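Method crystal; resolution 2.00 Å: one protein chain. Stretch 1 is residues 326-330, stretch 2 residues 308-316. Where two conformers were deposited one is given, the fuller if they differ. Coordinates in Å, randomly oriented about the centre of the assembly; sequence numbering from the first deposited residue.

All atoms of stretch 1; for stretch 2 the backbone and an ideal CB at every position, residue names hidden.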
ATOM      1  N   GLY A 326       1.537 -15.927  13.762  1.00 41.81           N
ATOM      2  CA  GLY A 326       2.725 -16.512  13.174  1.00 38.82           C
ATOM      3  C   GLY A 326       3.520 -15.465  12.427  1.00 37.06           C
ATOM      4  O   GLY A 326       3.000 -14.408  12.056  1.00 33.43           O
ATOM      5  N   THR A 327       4.800 -15.762  12.231  1.00 36.78           N
ATOM      6  CA  THR A 327       5.651 -14.921  11.406  1.00 35.96           C
ATOM      7  C   THR A 327       6.404 -15.797  10.426  1.00 36.09           C
ATOM      8  O   THR A 327       6.710 -16.960  10.710  1.00 38.14           O
ATOM      9  CB  THR A 327       6.658 -14.095  12.232  1.00 40.70           C
ATOM     10  OG1 THR A 327       7.506 -14.983  12.967  1.00 41.61           O
ATOM     11  CG2 THR A 327       5.933 -13.163  13.182  1.00 33.10           C
ATOM     12  N   GLU A 328       6.705 -15.221   9.269  1.00 33.18           N
ATOM     13  CA  GLU A 328       7.394 -15.927   8.204  1.00 31.05           C
ATOM     14  C   GLU A 328       8.357 -14.950   7.561  1.00 30.80           C
ATOM     15  O   GLU A 328       8.091 -13.747   7.518  1.00 32.52           O
ATOM     16  CB  GLU A 328       6.401 -16.467   7.139  1.00 33.95           C
ATOM     17  CG  GLU A 328       5.461 -17.551   7.639  1.00 34.58           C
ATOM     18  CD  GLU A 328       4.476 -18.015   6.583  1.00 34.67           C
ATOM     19  OE1 GLU A 328       4.211 -17.257   5.627  1.00 34.19           O
ATOM     20  OE2 GLU A 328       3.956 -19.140   6.718  1.00 40.73           O
ATOM     21  N   SER A 329       9.459 -15.456   7.029  1.00 28.46           N
ATOM     22  CA  SER A 329      10.294 -14.591   6.211  1.00 26.48           C
ATOM     23  C   SER A 329      10.023 -14.886   4.743  1.00 28.45           C
ATOM     24  O   SER A 329       9.548 -15.962   4.392  1.00 33.70           O
ATOM     25  CB  SER A 329      11.780 -14.743   6.570  1.00 31.84           C
ATOM     26  OG  SER A 329      12.321 -15.949   6.118  1.00 37.14           O
ATOM     27  N   PHE A 330      10.231 -13.889   3.892  1.00 29.77           N
ATOM     28  CA  PHE A 330      10.151 -14.123   2.459  1.00 25.33           C
ATOM     29  C   PHE A 330      11.205 -13.281   1.760  1.00 29.87           C
ATOM     30  O   PHE A 330      12.162 -12.793   2.393  1.00 28.17           O
ATOM     31  CB  PHE A 330       8.719 -13.859   1.884  1.00 26.53           C
ATOM     32  CG  PHE A 330       8.150 -12.451   2.150  1.00 26.58           C
ATOM     33  CD1 PHE A 330       7.550 -12.140   3.374  1.00 22.93           C
ATOM     34  CD2 PHE A 330       8.162 -11.484   1.155  1.00 25.88           C
ATOM     35  CE1 PHE A 330       6.995 -10.874   3.609  1.00 22.31           C
ATOM     36  CE2 PHE A 330       7.616 -10.196   1.379  1.00 23.68           C
ATOM     37  CZ  PHE A 330       7.044  -9.898   2.616  1.00 24.39           C
ATOM     38  OXT PHE A 330      11.144 -13.103   0.548  1.00 26.56           O
ATOM     39  N   UNK A 308      12.348  -7.012  -5.839  1.00 29.89           N
ATOM     40  CA  UNK A 308      13.574  -6.412  -5.344  1.00 27.48           C
ATOM     41  C   UNK A 308      13.800  -6.716  -3.868  1.00 28.40           C
ATOM     42  O   UNK A 308      14.938  -6.623  -3.399  1.00 31.21           O
ATOM     43  CB  UNK A 308      13.544  -4.899  -5.567  1.00 27.48           C
ATOM     44  N   UNK A 309      12.752  -7.113  -3.140  1.00 26.02           N
ATOM     45  CA  UNK A 309      12.851  -7.441  -1.722  1.00 25.78           C
ATOM     46  C   UNK A 309      12.867  -8.939  -1.457  1.00 29.80           C
ATOM     47  O   UNK A 309      12.720  -9.358  -0.301  1.00 29.11           O
ATOM     48  CB  UNK A 309      11.688  -6.802  -0.961  1.00 25.78           C
ATOM     49  N   UNK A 310      13.007  -9.756  -2.497  1.00 28.30           N
ATOM     50  CA  UNK A 310      13.060 -11.204  -2.317  1.00 25.98           C
ATOM     51  C   UNK A 310      14.172 -11.570  -1.345  1.00 27.03           C
ATOM     52  O   UNK A 310      15.312 -11.134  -1.509  1.00 31.12           O
ATOM     53  CB  UNK A 310      13.269 -11.910  -3.658  1.00 25.98           C
ATOM     54  N   UNK A 311      13.843 -12.382  -0.336  1.00 30.09           N
ATOM     55  CA  UNK A 311      14.788 -12.716   0.720  1.00 30.00           C
ATOM     56  C   UNK A 311      14.906 -11.678   1.821  1.00 32.45           C
ATOM     57  O   UNK A 311      15.612 -11.913   2.807  1.00 28.17           O
ATOM     58  CB  UNK A 311      16.170 -12.942   0.105  1.00 30.00           C
ATOM     59  N   UNK A 312      14.243 -10.541   1.690  1.00 28.40           N
ATOM     60  CA  UNK A 312      14.312  -9.460   2.664  0.55 30.43           C
ATOM     61  C   UNK A 312      12.910  -9.045   3.092  1.00 34.22           C
ATOM     62  O   UNK A 312      12.607  -7.857   3.199  1.00 30.31           O
ATOM     63  CB  UNK A 312      15.072  -8.263   2.089  0.55 30.43           C
ATOM     64  N   UNK A 313      12.039 -10.019   3.332  1.00 28.19           N
ATOM     65  CA  UNK A 313      10.662  -9.746   3.702  1.00 23.34           C
ATOM     66  C   UNK A 313      10.315 -10.375   5.035  1.00 29.00           C
ATOM     67  O   UNK A 313      10.845 -11.425   5.404  1.00 24.02           O
ATOM     68  CB  UNK A 313       9.708 -10.252   2.618  1.00 23.34           C
ATOM     69  N   UNK A 314       9.430  -9.711   5.770  1.00 25.18           N
ATOM     70  CA  UNK A 314       8.905 -10.197   7.036  1.00 25.20           C
ATOM     71  C   UNK A 314       7.390 -10.149   6.965  1.00 28.67           C
ATOM     72  O   UNK A 314       6.810  -9.098   6.659  1.00 26.40           O
ATOM     73  CB  UNK A 314       9.431  -9.375   8.215  1.00 25.20           C
ATOM     74  N   UNK A 315       6.751 -11.278   7.246  1.00 29.37           N
ATOM     75  CA  UNK A 315       5.299 -11.384   7.214  1.00 28.68           C
ATOM     76  C   UNK A 315       4.779 -11.664   8.613  1.00 29.92           C
ATOM     77  O   UNK A 315       5.268 -12.576   9.286  1.00 29.43           O
ATOM     78  CB  UNK A 315       4.851 -12.478   6.242  1.00 28.68           C
ATOM     79  N   UNK A 316       3.789 -10.892   9.041  1.00 26.32           N
ATOM     80  CA  UNK A 316       3.036 -11.185  10.251  1.00 32.11           C
ATOM     81  C   UNK A 316       1.707 -11.792   9.842  1.00 32.56           C
ATOM     82  O   UNK A 316       0.988 -11.208   9.033  1.00 27.01           O
ATOM     83  CB  UNK A 316       2.833  -9.931  11.104  1.00 32.11           C
TER

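Stretch 1 offers a strand, 326-329, followed by the C-terminal F330, and 313-316 runs antiparallel to it.

Position 308 lies out of reach of stretch 1, which therefore sets no preference; it is S308. At 309 CA-to-CB points sideways, with no atom of stretch 1 within 5.5 Å of the ideal CB, so only a long side chain could arrive at the F330 ring. The residue is W309, whose CD1 lies 3.8 Å from F330 CE2, the two rings meeting rim to rim with planes at 88°.

Position 310 points away, but its ideal CB is 4.9 Å from F330 OXT, and the terminal carboxylate would favour a long basic or polar chain. R310 is found; its NH1 donates to a water 2.8 Å away, whose oxygen lies 2.6 Å from F330 OXT and so links the arginine to the carboxylate. At 311, phi/psi of 82/-5 would jam a CB against the preceding carbonyl oxygen, which calls for glycine. G311 is the third residue of the type II turn from W309 to 312, and its N donates to F330 OXT at 2.9 Å. Position 312 points away into space free of stretch 1, so many residues would fit; K312 turns back within its own stretch, NZ to S308 O at 3.1 Å.

Position 313 is restrictive for a different reason, stretch 1 itself. Its CA-to-CB direction runs toward the F330 ring, and an ideal CB would sit 2.4 Å from F330 CE2, a clash. Only glycine suits, and G313 lays its CA over the ring face, 3.6 Å from the centroid. The backbone is also paired with F330: G313 N to F330 O at 2.9 Å, and F330 N to G313 O at 3.0 Å.

Position 314 pairs with S329 without hydrogen bonds, on the face that also carries T327. That modest neighbourhood would accept a branched aliphatic or a polar chain. L314 extends CD1 to 4.5 Å from T327 CB.

At 315 the backbone bonds E328 in both directions: the 315 N donates to E328 O at 2.8 Å, and E328 N donates to the 315 O at 3.0 Å. The side chain leaves on the E328 face, where a carboxylate and the F330 ring both lie in reach; lysine or arginine would answer the charge, and a flat cation could also cover the ring. R315 does both: NH1 forms a salt bridge with E328 OE1 (2.8 Å), near the guanidinium plane, while the group stacks on F330 at 19°, over the ring face opposite G313.

Position 316 pairs with T327, whose methyl invites an apolar partner, aliphatic or aromatic. F316 places CD1 3.7 Å from T327 CG2.

Stretch 2 (308-316) SWRGKGLRF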
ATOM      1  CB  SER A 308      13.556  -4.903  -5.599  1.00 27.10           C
ATOM      2  OG  SER A 308      12.376  -4.329  -5.069  1.00 25.65           O
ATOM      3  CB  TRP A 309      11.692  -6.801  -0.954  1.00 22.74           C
ATOM      4  CG  TRP A 309      10.337  -7.175  -1.499  1.00 26.63           C
ATOM      5  CD1 TRP A 309       9.601  -8.278  -1.187  1.00 25.40           C
ATOM      6  CD2 TRP A 309       9.563  -6.434  -2.452  1.00 27.84           C
ATOM      7  NE1 TRP A 309       8.411  -8.266  -1.873  1.00 29.09           N
ATOM      8  CE2 TRP A 309       8.366  -7.145  -2.659  1.00 25.76           C
ATOM      9  CE3 TRP A 309       9.761  -5.223  -3.135  1.00 27.01           C
ATOM     10  CZ2 TRP A 309       7.370  -6.700  -3.538  1.00 25.98           C
ATOM     11  CZ3 TRP A 309       8.779  -4.780  -4.001  1.00 24.21           C
ATOM     12  CH2 TRP A 309       7.592  -5.515  -4.191  1.00 27.34           C
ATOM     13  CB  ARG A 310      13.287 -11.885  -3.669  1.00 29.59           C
ATOM     14  CG  ARG A 310      13.523 -13.395  -3.601  1.00 28.41           C
ATOM     15  CD  ARG A 310      12.263 -14.114  -3.164  1.00 28.60           C
ATOM     16  NE  ARG A 310      12.174 -15.448  -3.751  1.00 27.41           N
ATOM     17  CZ  ARG A 310      11.082 -16.203  -3.716  1.00 29.23           C
ATOM     18  NH1 ARG A 310       9.986 -15.751  -3.117  1.00 26.13           N
ATOM     19  NH2 ARG A 310      11.084 -17.401  -4.292  1.00 28.68           N
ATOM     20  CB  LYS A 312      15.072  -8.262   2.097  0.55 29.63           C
ATOM     21  CG  LYS A 312      16.521  -8.540   1.704  0.55 30.93           C
ATOM     22  CD  LYS A 312      17.156  -7.318   1.028  0.55 34.14           C
ATOM     23  CE  LYS A 312      16.725  -7.202  -0.430  0.55 33.02           C
ATOM     24  NZ  LYS A 312      16.875  -5.820  -1.050  0.55 24.51           N
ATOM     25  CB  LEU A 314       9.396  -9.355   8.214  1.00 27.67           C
ATOM     26  CG  LEU A 314       8.767  -9.621   9.583  1.00 29.77           C
ATOM     27  CD1 LEU A 314       9.109 -11.046  10.094  1.00 29.47           C
ATOM     28  CD2 LEU A 314       9.228  -8.547  10.575  1.00 39.13           C
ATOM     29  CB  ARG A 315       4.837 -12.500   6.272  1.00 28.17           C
ATOM     30  CG  ARG A 315       3.345 -12.844   6.418  1.00 28.18           C
ATOM     31  CD  ARG A 315       2.912 -13.947   5.415  1.00 30.12           C
ATOM     32  NE  ARG A 315       3.281 -13.569   4.052  1.00 24.51           N
ATOM     33  CZ  ARG A 315       4.194 -14.203   3.329  1.00 28.08           C
ATOM     34  NH1 ARG A 315       4.813 -15.267   3.824  1.00 32.98           N
ATOM     35  NH2 ARG A 315       4.487 -13.781   2.112  1.00 36.53           N
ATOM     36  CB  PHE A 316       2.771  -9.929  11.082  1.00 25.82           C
ATOM     37  CG  PHE A 316       4.017  -9.259  11.603  1.00 25.95           C
ATOM     38  CD1 PHE A 316       4.646  -9.727  12.747  1.00 31.23           C
ATOM     39  CD2 PHE A 316       4.533  -8.147  10.965  1.00 32.36           C
ATOM     40  CE1 PHE A 316       5.787  -9.101  13.234  1.00 33.39           C
ATOM     41  CE2 PHE A 316       5.673  -7.516  11.441  1.00 34.31           C
ATOM     42  CZ  PHE A 316       6.298  -7.987  12.578  1.00 29.81           C
TER
HETATM   43  O   HOH W   1       9.539 -13.593  -1.456  1.00 26.78           O
HETATM   44  O   HOH W   2       7.146 -17.126   2.571  1.00 65.61           O
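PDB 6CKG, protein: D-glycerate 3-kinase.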